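Local coordinates for intestinal fatty acid binding protein (Rattus norvegicus, PDB 1ICM), which binds long-chain fatty acids in the interior of a small beta barrel and probably serves their uptake or transport inside intestinal cells, at residues G4-E15 with K29-I40. Sequence-based numbering, arbitrary orientation.
Sequences GTWKVDRNENYE and KLGAHDNLKLTI
Trp-6 and Leu-38 pair their backbones twice, Trp-6 N to Leu-38 O and Leu-38 N to Trp-6 O, each 2.8 Å, as two antiparallel strands meet. Gly-4 and Ile-40 form the next such pair, and Val-8 N to Leu-36 O, 3.0 Å, is the last rung before the strands part. Between the rungs, Thr-5 and Thr-39 share a hydrogen bond through their OG1 atoms. On the face with Leu-38, Ile-40 CD1 comes obliquely to the Trp-6 ring, 3.8 Å from Trp-6 CD1, while Trp-6 NE1 hydrogen-bonds to Phe-2 O.

Lys-7 can be traced outward from CB: CG stands anti to the backbone N (chi1 -180°), the chain bends at the next bond, CD passes Leu-36 O at 3.8 Å, CE reaches toward Asn-35 O, and NZ ends alongside Asn-35, near its O and CB. Where the strands have separated, Asn-11 ND2 makes a weak hydrogen bond to Ala-32 O, and a water that accepts from ND2 and donates to that oxygen bridges the same pair; Asn-11 OD1 accepts a hydrogen bond from Arg-126, which also forms a salt bridge with Asp-34. Tyr-14 brings its ring edge to Gly-31, CE2 lying 3.7 Å from Gly-31 O, and its OH reaches that same oxygen through a second water. Tyr-14 also touches the bound myristate.

Last comes Glu-15, whose extended chain carries its carboxylate to Lys-29 in a weak salt bridge, OE2 to NZ 3.4 Å. With an alanine here, the Lys-29 ammonium would probably lose this mate and the Lys-29 chain would be freer to turn, weakening a tie between the two helices.

Strand, helix-turn-helix, strand is the signature of the intracellular lipid-binding proteins: strands 4-12 and 37-43 adjoin in the barrel, and helices 14-21 and 25-31 form the lid over one end of the fatty-acid cavity.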
loop_
_atom_site.group_PDB
_atom_site.type_symbol
_atom_site.label_atom_id
_atom_site.label_comp_id
_atom_site.label_asym_id
_atom_site.label_seq_id
_atom_site.Cartn_x
_atom_site.Cartn_y
_atom_site.Cartn_z
ATOM N N GLY A 4 2.311 13.772 -6.448
ATOM C CA GLY A 4 2.970 14.390 -5.306
ATOM C C GLY A 4 3.781 13.426 -4.426
ATOM O O GLY A 4 3.807 12.220 -4.684
ATOM N N THR A 5 4.440 14.026 -3.421
ATOM C CA THR A 5 5.268 13.289 -2.512
ATOM C C THR A 5 4.531 13.199 -1.230
ATOM O O THR A 5 4.083 14.261 -0.815
ATOM C CB THR A 5 6.678 13.891 -2.432
ATOM O OG1 THR A 5 7.267 13.645 -3.709
ATOM C CG2 THR A 5 7.456 13.085 -1.404
ATOM N N TRP A 6 4.394 11.970 -0.684
ATOM C CA TRP A 6 3.608 11.758 0.534
ATOM C C TRP A 6 4.470 11.031 1.565
ATOM O O TRP A 6 5.189 10.098 1.215
ATOM C CB TRP A 6 2.428 10.850 0.154
ATOM C CG TRP A 6 1.495 11.401 -0.916
ATOM C CD1 TRP A 6 1.586 11.186 -2.266
ATOM C CD2 TRP A 6 0.358 12.244 -0.705
ATOM N NE1 TRP A 6 0.594 11.875 -2.930
ATOM C CE2 TRP A 6 -0.193 12.515 -1.983
ATOM C CE3 TRP A 6 -0.235 12.840 0.432
ATOM C CZ2 TRP A 6 -1.340 13.322 -2.117
ATOM C CZ3 TRP A 6 -1.373 13.630 0.298
ATOM C CH2 TRP A 6 -1.890 13.872 -0.978
ATOM N N LYS A 7 4.373 11.421 2.835
ATOM C CA LYS A 7 5.168 10.833 3.906
ATOM C C LYS A 7 4.260 10.336 5.003
ATOM O O LYS A 7 3.368 11.031 5.510
ATOM C CB LYS A 7 6.150 11.837 4.499
ATOM C CG LYS A 7 7.039 11.311 5.634
ATOM C CD LYS A 7 8.329 10.601 5.209
ATOM C CE LYS A 7 9.400 10.455 6.297
ATOM N NZ LYS A 7 10.793 10.390 5.792
ATOM N N VAL A 8 4.499 9.098 5.416
ATOM C CA VAL A 8 3.607 8.583 6.446
ATOM C C VAL A 8 3.575 9.393 7.725
ATOM O O VAL A 8 4.626 9.836 8.163
ATOM C CB VAL A 8 3.881 7.094 6.685
ATOM C CG1 VAL A 8 5.229 6.924 7.401
ATOM C CG2 VAL A 8 2.732 6.458 7.480
ATOM N N ASP A 9 2.390 9.562 8.331
ATOM C CA ASP A 9 2.228 10.324 9.546
ATOM C C ASP A 9 1.740 9.479 10.723
ATOM O O ASP A 9 2.260 9.600 11.836
ATOM C CB ASP A 9 1.193 11.401 9.242
ATOM C CG ASP A 9 0.920 12.268 10.429
ATOM O OD1 ASP A 9 1.948 12.897 10.906
ATOM O OD2 ASP A 9 -0.174 12.396 10.904
ATOM N N ARG A 10 0.715 8.633 10.519
ATOM C CA ARG A 10 0.223 7.801 11.603
ATOM C C ARG A 10 -0.407 6.531 11.057
ATOM O O ARG A 10 -0.727 6.472 9.861
ATOM C CB ARG A 10 -0.728 8.509 12.537
ATOM C CG ARG A 10 -1.875 9.094 11.731
ATOM C CD ARG A 10 -2.693 10.134 12.509
ATOM N NE ARG A 10 -3.887 10.540 11.767
ATOM C CZ ARG A 10 -3.946 11.412 10.739
ATOM N NH1 ARG A 10 -2.869 12.047 10.290
ATOM N NH2 ARG A 10 -5.098 11.707 10.133
ATOM N N ASN A 11 -0.560 5.545 11.935
ATOM C CA ASN A 11 -1.154 4.272 11.530
ATOM C C ASN A 11 -2.301 3.925 12.446
ATOM O O ASN A 11 -2.386 4.437 13.575
ATOM C CB ASN A 11 -0.149 3.138 11.741
ATOM C CG ASN A 11 1.196 3.415 11.099
ATOM O OD1 ASN A 11 1.360 3.678 9.899
ATOM N ND2 ASN A 11 2.212 3.327 11.940
ATOM N N GLU A 12 -3.158 3.031 11.960
ATOM C CA GLU A 12 -4.260 2.563 12.780
ATOM C C GLU A 12 -4.309 1.045 12.679
ATOM O O GLU A 12 -4.329 0.534 11.562
ATOM C CB GLU A 12 -5.609 3.188 12.383
ATOM C CG GLU A 12 -5.688 4.653 12.859
ATOM C CD GLU A 12 -7.024 5.331 12.632
ATOM O OE1 GLU A 12 -7.999 4.477 12.458
ATOM O OE2 GLU A 12 -7.162 6.541 12.610
ATOM N N ASN A 13 -4.209 0.371 13.829
ATOM C CA ASN A 13 -4.227 -1.087 13.894
ATOM C C ASN A 13 -3.234 -1.784 13.011
ATOM O O ASN A 13 -3.442 -2.927 12.594
ATOM C CB ASN A 13 -5.635 -1.532 13.497
ATOM C CG ASN A 13 -6.070 -2.817 14.164
ATOM O OD1 ASN A 13 -5.808 -3.067 15.363
ATOM N ND2 ASN A 13 -6.747 -3.634 13.352
ATOM N N TYR A 14 -2.104 -1.131 12.673
ATOM C CA TYR A 14 -1.140 -1.726 11.785
ATOM C C TYR A 14 -0.408 -2.950 12.357
ATOM O O TYR A 14 -0.085 -3.932 11.661
ATOM C CB TYR A 14 -0.224 -0.563 11.312
ATOM C CG TYR A 14 0.641 -0.938 10.146
ATOM C CD1 TYR A 14 0.114 -1.638 9.058
ATOM C CD2 TYR A 14 1.993 -0.606 10.091
ATOM C CE1 TYR A 14 0.875 -1.987 7.940
ATOM C CE2 TYR A 14 2.764 -0.931 8.978
ATOM C CZ TYR A 14 2.229 -1.633 7.895
ATOM O OH TYR A 14 3.004 -1.930 6.789
ATOM N N GLU A 15 -0.095 -2.916 13.640
ATOM C CA GLU A 15 0.600 -4.088 14.142
ATOM C C GLU A 15 -0.256 -5.336 14.134
ATOM O O GLU A 15 0.271 -6.373 13.802
ATOM C CB GLU A 15 1.210 -3.916 15.553
ATOM C CG GLU A 15 2.493 -3.042 15.554
ATOM C CD GLU A 15 3.013 -2.771 16.941
ATOM O OE1 GLU A 15 3.025 -3.632 17.802
ATOM O OE2 GLU A 15 3.415 -1.522 17.123
ATOM N N LYS A 29 7.493 -4.188 14.909
ATOM C CA LYS A 29 7.952 -2.928 15.488
ATOM C C LYS A 29 8.757 -2.113 14.462
ATOM O O LYS A 29 8.665 -0.894 14.329
ATOM C CB LYS A 29 8.636 -3.168 16.832
ATOM C CG LYS A 29 7.644 -3.853 17.795
ATOM C CD LYS A 29 6.755 -2.808 18.468
ATOM C CE LYS A 29 5.628 -3.233 19.421
ATOM N NZ LYS A 29 5.024 -2.046 20.075
ATOM N N LEU A 30 9.553 -2.777 13.650
ATOM C CA LEU A 30 10.297 -2.050 12.637
ATOM C C LEU A 30 9.361 -1.532 11.529
ATOM O O LEU A 30 9.584 -0.436 11.020
ATOM C CB LEU A 30 11.397 -2.881 11.925
ATOM C CG LEU A 30 12.441 -3.519 12.867
ATOM C CD1 LEU A 30 13.454 -4.419 12.122
ATOM C CD2 LEU A 30 13.128 -2.474 13.745
ATOM N N GLY A 31 8.362 -2.341 11.149
ATOM C CA GLY A 31 7.400 -2.016 10.101
ATOM C C GLY A 31 6.594 -0.775 10.419
ATOM O O GLY A 31 6.300 0.060 9.549
ATOM N N ALA A 32 6.266 -0.626 11.686
ATOM C CA ALA A 32 5.491 0.496 12.128
ATOM C C ALA A 32 6.210 1.830 12.199
ATOM O O ALA A 32 5.573 2.854 12.468
ATOM C CB ALA A 32 4.914 0.248 13.517
ATOM N N HIS A 33 7.534 1.799 12.006
ATOM C CA HIS A 33 8.359 2.969 12.005
ATOM C C HIS A 33 9.272 2.836 10.789
ATOM O O HIS A 33 10.511 2.972 10.866
ATOM C CB HIS A 33 9.242 2.941 13.247
ATOM C CG HIS A 33 8.562 3.303 14.494
ATOM N ND1 HIS A 33 8.057 2.333 15.350
ATOM C CD2 HIS A 33 8.351 4.541 15.014
ATOM C CE1 HIS A 33 7.549 2.997 16.380
ATOM N NE2 HIS A 33 7.703 4.311 16.211
ATOM N N ASP A 34 8.677 2.562 9.624
ATOM C CA ASP A 34 9.456 2.394 8.415
ATOM C C ASP A 34 9.824 3.649 7.589
ATOM O O ASP A 34 10.545 3.483 6.596
ATOM C CB ASP A 34 8.745 1.362 7.532
ATOM C CG ASP A 34 7.408 1.799 6.977
ATOM O OD1 ASP A 34 6.939 2.925 7.450
ATOM O OD2 ASP A 34 6.811 1.139 6.138
ATOM N N ASN A 35 9.345 4.810 8.056
ATOM C CA ASN A 35 9.612 6.099 7.371
ATOM C C ASN A 35 9.212 6.024 5.909
ATOM O O ASN A 35 9.889 6.580 5.062
ATOM C CB ASN A 35 11.085 6.597 7.434
ATOM C CG ASN A 35 11.449 6.932 8.866
ATOM O OD1 ASN A 35 10.867 7.856 9.460
ATOM N ND2 ASN A 35 12.383 6.158 9.424
ATOM N N LEU A 36 8.115 5.335 5.604
ATOM C CA LEU A 36 7.733 5.199 4.190
ATOM C C LEU A 36 7.319 6.553 3.575
ATOM O O LEU A 36 6.591 7.340 4.168
ATOM C CB LEU A 36 6.510 4.240 4.180
ATOM C CG LEU A 36 5.908 3.981 2.812
ATOM C CD1 LEU A 36 6.887 3.340 1.826
ATOM C CD2 LEU A 36 4.596 3.178 3.022
ATOM N N LYS A 37 7.793 6.722 2.370
ATOM C CA LYS A 37 7.551 7.891 1.548
ATOM C C LYS A 37 7.203 7.383 0.151
ATOM O O LYS A 37 7.819 6.457 -0.425
ATOM C CB LYS A 37 8.889 8.614 1.489
ATOM C CG LYS A 37 8.938 9.786 0.534
ATOM C CD LYS A 37 10.105 10.672 0.914
ATOM C CE LYS A 37 10.939 11.095 -0.283
ATOM N NZ LYS A 37 11.907 12.168 0.019
ATOM N N LEU A 38 6.158 8.007 -0.420
ATOM C CA LEU A 38 5.751 7.591 -1.762
ATOM C C LEU A 38 5.755 8.813 -2.681
ATOM O O LEU A 38 5.272 9.903 -2.309
ATOM C CB LEU A 38 4.257 7.151 -1.700
ATOM C CG LEU A 38 3.945 5.955 -0.792
ATOM C CD1 LEU A 38 2.442 5.733 -0.760
ATOM C CD2 LEU A 38 4.619 4.721 -1.393
ATOM N N THR A 39 6.281 8.607 -3.892
ATOM C CA THR A 39 6.290 9.693 -4.859
ATOM C C THR A 39 5.423 9.148 -5.989
ATOM O O THR A 39 5.798 8.159 -6.621
ATOM C CB THR A 39 7.713 10.087 -5.324
ATOM O OG1 THR A 39 8.435 10.620 -4.221
ATOM C CG2 THR A 39 7.644 11.115 -6.442
ATOM N N ILE A 40 4.270 9.796 -6.224
ATOM C CA ILE A 40 3.302 9.347 -7.226
ATOM C C ILE A 40 3.218 10.229 -8.444
ATOM O O ILE A 40 3.042 11.444 -8.325
ATOM C CB ILE A 40 1.905 9.185 -6.611
ATOM C CG1 ILE A 40 2.022 8.156 -5.490
ATOM C CG2 ILE A 40 0.937 8.676 -7.675
ATOM C CD1 ILE A 40 0.869 8.146 -4.502
HETATM O O HOH W 1 4.723 4.983 10.817
HETATM O O HOH W 2 5.753 -1.520 7.078
#